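Alkaline phosphatase (Thermus thermophilus, PDB 7KWD) probably hydrolyses phosphate monoesters as a homodimeric alkaline phosphatase whose active site holds two zinc ions and one magnesium ion. Local coordinates at residues V385-P396 with P405-M413. Sequence-based numbering, arbitrary orientation.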
loop_
_atom_site.group_PDB
_atom_site.type_symbol
_atom_site.label_atom_id
_atom_site.label_comp_id
_atom_site.label_asym_id
_atom_site.label_seq_id
_atom_site.Cartn_x
_atom_site.Cartn_y
_atom_site.Cartn_z
ATOM N N VAL A 385 13.276 -19.832 -17.256
ATOM C CA VAL A 385 14.403 -19.183 -16.599
ATOM C C VAL A 385 15.645 -19.265 -17.479
ATOM O O VAL A 385 16.417 -18.303 -17.579
ATOM C CB VAL A 385 14.652 -19.818 -15.218
ATOM C CG1 VAL A 385 15.878 -19.222 -14.586
ATOM C CG2 VAL A 385 13.452 -19.639 -14.280
ATOM N N VAL A 386 15.890 -20.430 -18.092
ATOM C CA VAL A 386 17.057 -20.562 -18.962
ATOM C C VAL A 386 16.960 -19.566 -20.108
ATOM O O VAL A 386 17.921 -18.841 -20.417
ATOM C CB VAL A 386 17.193 -22.006 -19.478
ATOM C CG1 VAL A 386 18.360 -22.108 -20.479
ATOM C CG2 VAL A 386 17.397 -22.963 -18.315
ATOM N N ARG A 387 15.780 -19.478 -20.724
ATOM C CA ARG A 387 15.623 -18.567 -21.849
ATOM C C ARG A 387 15.822 -17.127 -21.414
ATOM O O ARG A 387 16.427 -16.321 -22.130
ATOM C CB ARG A 387 14.246 -18.751 -22.468
ATOM C CG ARG A 387 14.117 -20.095 -23.141
ATOM C CD ARG A 387 12.731 -20.395 -23.693
ATOM N NE ARG A 387 12.301 -19.541 -24.810
ATOM C CZ ARG A 387 12.983 -19.288 -25.934
ATOM N NH1 ARG A 387 14.189 -19.795 -26.142
ATOM N NH2 ARG A 387 12.447 -18.507 -26.871
ATOM N N ALA A 388 15.307 -16.771 -20.249
ATOM C CA ALA A 388 15.440 -15.392 -19.816
ATOM C C ALA A 388 16.902 -15.053 -19.574
ATOM O O ALA A 388 17.370 -13.987 -19.985
ATOM C CB ALA A 388 14.586 -15.165 -18.567
ATOM N N ILE A 389 17.646 -15.959 -18.941
ATOM C CA ILE A 389 19.059 -15.709 -18.669
ATOM C C ILE A 389 19.874 -15.727 -19.956
ATOM O O ILE A 389 20.775 -14.902 -20.146
ATOM C CB ILE A 389 19.614 -16.761 -17.689
ATOM C CG1 ILE A 389 19.028 -16.587 -16.281
ATOM C CG2 ILE A 389 21.126 -16.662 -17.612
ATOM C CD1 ILE A 389 19.092 -17.860 -15.384
ATOM N N ARG A 390 19.622 -16.698 -20.827
ATOM C CA ARG A 390 20.519 -16.946 -21.950
ATOM C C ARG A 390 20.114 -16.202 -23.211
ATOM O O ARG A 390 20.993 -15.740 -23.945
ATOM C CB ARG A 390 20.595 -18.446 -22.218
ATOM C CG ARG A 390 21.453 -19.181 -21.179
ATOM C CD ARG A 390 21.458 -20.692 -21.384
ATOM N NE ARG A 390 22.728 -21.113 -21.957
ATOM C CZ ARG A 390 22.880 -21.561 -23.201
ATOM N NH1 ARG A 390 21.838 -21.677 -24.016
ATOM N NH2 ARG A 390 24.083 -21.899 -23.625
ATOM N N GLU A 391 18.817 -16.030 -23.456
ATOM C CA GLU A 391 18.348 -15.399 -24.677
ATOM C C GLU A 391 17.592 -14.099 -24.459
ATOM O O GLU A 391 16.993 -13.580 -25.413
ATOM C CB GLU A 391 17.419 -16.337 -25.443
ATOM C CG GLU A 391 17.980 -17.688 -25.739
ATOM C CD GLU A 391 16.918 -18.567 -26.348
ATOM O OE1 GLU A 391 16.243 -18.105 -27.303
ATOM O OE2 GLU A 391 16.739 -19.695 -25.838
ATOM N N LYS A 392 17.546 -13.587 -23.238
ATOM C CA LYS A 392 16.757 -12.389 -22.940
ATOM C C LYS A 392 15.329 -12.519 -23.462
ATOM O O LYS A 392 14.727 -11.570 -23.978
ATOM C CB LYS A 392 17.454 -11.152 -23.489
ATOM C CG LYS A 392 18.921 -11.115 -23.034
ATOM C CD LYS A 392 19.465 -9.698 -22.888
ATOM C CE LYS A 392 20.997 -9.704 -22.760
ATOM N NZ LYS A 392 21.608 -11.071 -22.913
ATOM N N VAL A 393 14.763 -13.702 -23.285
ATOM C CA VAL A 393 13.354 -13.935 -23.553
ATOM C C VAL A 393 12.643 -14.042 -22.214
ATOM O O VAL A 393 12.928 -14.953 -21.418
ATOM C CB VAL A 393 13.138 -15.189 -24.399
ATOM C CG1 VAL A 393 11.675 -15.438 -24.506
ATOM C CG2 VAL A 393 13.784 -15.002 -25.773
ATOM N N TYR A 394 11.713 -13.120 -21.971
ATOM C CA TYR A 394 11.136 -12.910 -20.651
ATOM C C TYR A 394 9.694 -13.388 -20.647
ATOM O O TYR A 394 9.006 -13.350 -21.670
ATOM C CB TYR A 394 11.245 -11.432 -20.271
ATOM C CG TYR A 394 12.660 -10.916 -20.364
ATOM C CD1 TYR A 394 13.705 -11.628 -19.805
ATOM C CD2 TYR A 394 12.955 -9.724 -21.010
ATOM C CE1 TYR A 394 15.003 -11.182 -19.883
ATOM C CE2 TYR A 394 14.262 -9.264 -21.094
ATOM C CZ TYR A 394 15.280 -10.006 -20.526
ATOM O OH TYR A 394 16.579 -9.576 -20.582
ATOM N N TRP A 395 9.245 -13.870 -19.494
ATOM C CA TRP A 395 7.879 -14.332 -19.356
ATOM C C TRP A 395 7.265 -13.847 -18.053
ATOM O O TRP A 395 7.894 -13.925 -16.995
ATOM C CB TRP A 395 7.824 -15.876 -19.393
ATOM C CG TRP A 395 6.464 -16.367 -19.665
ATOM C CD1 TRP A 395 5.866 -16.488 -20.884
ATOM C CD2 TRP A 395 5.498 -16.785 -18.698
ATOM N NE1 TRP A 395 4.581 -16.961 -20.733
ATOM C CE2 TRP A 395 4.336 -17.157 -19.399
ATOM C CE3 TRP A 395 5.504 -16.887 -17.306
ATOM C CZ2 TRP A 395 3.199 -17.626 -18.755
ATOM C CZ3 TRP A 395 4.379 -17.360 -16.673
ATOM C CH2 TRP A 395 3.248 -17.725 -17.392
ATOM N N PRO A 396 6.013 -13.364 -18.102
ATOM C CA PRO A 396 5.171 -13.230 -19.292
ATOM C C PRO A 396 5.607 -12.115 -20.230
ATOM O O PRO A 396 5.253 -12.119 -21.408
ATOM C CB PRO A 396 3.784 -12.917 -18.710
ATOM C CG PRO A 396 4.059 -12.388 -17.368
ATOM C CD PRO A 396 5.236 -13.142 -16.868
ATOM N N PRO A 405 16.708 -11.011 -15.465
ATOM C CA PRO A 405 15.681 -12.058 -15.539
ATOM C C PRO A 405 14.899 -12.340 -14.246
ATOM O O PRO A 405 14.056 -13.227 -14.238
ATOM C CB PRO A 405 16.500 -13.296 -15.917
ATOM C CG PRO A 405 17.823 -13.072 -15.237
ATOM C CD PRO A 405 18.056 -11.572 -15.243
ATOM N N ALA A 406 15.138 -11.565 -13.188
ATOM C CA ALA A 406 14.569 -11.900 -11.883
ATOM C C ALA A 406 13.052 -12.014 -11.918
ATOM O O ALA A 406 12.484 -12.897 -11.264
ATOM C CB ALA A 406 14.979 -10.864 -10.844
ATOM N N ASN A 407 12.365 -11.124 -12.649
ATOM C CA ASN A 407 10.909 -11.175 -12.629
ATOM C C ASN A 407 10.385 -12.433 -13.319
ATOM O O ASN A 407 9.336 -12.960 -12.938
ATOM C CB ASN A 407 10.272 -9.934 -13.281
ATOM C CG ASN A 407 10.445 -8.626 -12.462
ATOM O OD1 ASN A 407 9.983 -7.577 -12.906
ATOM N ND2 ASN A 407 11.105 -8.683 -11.303
ATOM N N THR A 408 11.074 -12.912 -14.360
ATOM C CA THR A 408 10.691 -14.205 -14.927
ATOM C C THR A 408 10.914 -15.308 -13.901
ATOM O O THR A 408 10.103 -16.236 -13.774
ATOM C CB THR A 408 11.476 -14.486 -16.214
ATOM O OG1 THR A 408 11.205 -13.459 -17.177
ATOM C CG2 THR A 408 11.063 -15.840 -16.814
ATOM N N MET A 409 12.006 -15.214 -13.137
ATOM C CA MET A 409 12.225 -16.164 -12.053
ATOM C C MET A 409 11.042 -16.173 -11.090
ATOM O O MET A 409 10.580 -17.237 -10.665
ATOM C CB MET A 409 13.529 -15.815 -11.336
ATOM C CG MET A 409 14.764 -16.064 -12.210
ATOM S SD MET A 409 16.321 -15.482 -11.539
ATOM C CE MET A 409 16.665 -16.743 -10.298
ATOM N N ALA A 410 10.515 -14.996 -10.755
ATOM C CA ALA A 410 9.421 -14.951 -9.795
ATOM C C ALA A 410 8.188 -15.631 -10.357
ATOM O O ALA A 410 7.550 -16.446 -9.679
ATOM C CB ALA A 410 9.116 -13.504 -9.411
ATOM N N TRP A 411 7.880 -15.354 -11.627
ATOM C CA TRP A 411 6.748 -15.994 -12.271
ATOM C C TRP A 411 6.981 -17.482 -12.467
ATOM O O TRP A 411 6.022 -18.264 -12.439
ATOM C CB TRP A 411 6.465 -15.324 -13.611
ATOM C CG TRP A 411 5.596 -14.120 -13.498
ATOM C CD1 TRP A 411 5.986 -12.811 -13.554
ATOM C CD2 TRP A 411 4.175 -14.111 -13.327
ATOM N NE1 TRP A 411 4.892 -11.991 -13.429
ATOM C CE2 TRP A 411 3.770 -12.769 -13.280
ATOM C CE3 TRP A 411 3.203 -15.111 -13.200
ATOM C CZ2 TRP A 411 2.438 -12.402 -13.116
ATOM C CZ3 TRP A 411 1.891 -14.747 -13.037
ATOM C CH2 TRP A 411 1.520 -13.401 -12.987
ATOM N N ALA A 412 8.232 -17.893 -12.638
ATOM C CA ALA A 412 8.528 -19.316 -12.769
ATOM C C ALA A 412 8.144 -20.086 -11.512
ATOM O O ALA A 412 7.780 -21.267 -11.602
ATOM C CB ALA A 412 10.012 -19.497 -13.107
ATOM N N MET A 413 8.183 -19.435 -10.335
ATOM C CA MET A 413 7.828 -20.092 -9.083
ATOM C C MET A 413 6.485 -19.609 -8.540
ATOM O O MET A 413 6.280 -19.560 -7.326
ATOM C CB MET A 413 8.931 -19.905 -8.043
ATOM C CG MET A 413 9.153 -18.476 -7.579
ATOM S SD MET A 413 10.538 -18.435 -6.409
ATOM C CE MET A 413 9.757 -18.912 -4.888
#
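An antiparallel helical hairpin joins Ala388 and Val385 of helix 379-391 to Pro405, just before helix 406-412, and Met409 and Ala412 within it; the axes of the segments 385-391 and 406-412 approach to 9.2 Å, their directions 174° apart. Apolar contacts run along it: Ala388 CB meets Pro405 CB at 3.8 Å, Ile389 CG1 reaches Pro405 CG, and Val385 splits its branches, CG2 touching Ala412 CB at 3.6 Å while CG1 meets Met409 CG with the side chains nearly perpendicular.

After helix 379-391, the chain turns at Lys392 (positive phi) and doubles back over Thr408. There Trp395 N donates to Thr408 OG1 (3.1 Å, 164° at the hydrogen), a hydroxyl also hydrogen-bonded to Gln404. Thr408 holds OG1 beside its own backbone N, facing Trp395 N, and CG2 anti to that N, near Trp395 CB. Trp395 CE3 meets Trp411 CB, the side chains crossing at about a right angle. Pro396, after a cis peptide bond, lays CD over one face of Trp411, 3.5 Å from the five-ring centroid and 13° off the normal, a CH-pi contact; Trp411 NE1 is hydrogen-bonded to Gln401 OE1.

Asn407 ND2 is hydrogen-bonded to the backbone O of zinc ligand His279, and Arg400 of the second subunit forms a cation-pi contact with Trp411. Helices 349-356 and 362-373 pack against Met409, the former also against Ile389 and the latter against Val385.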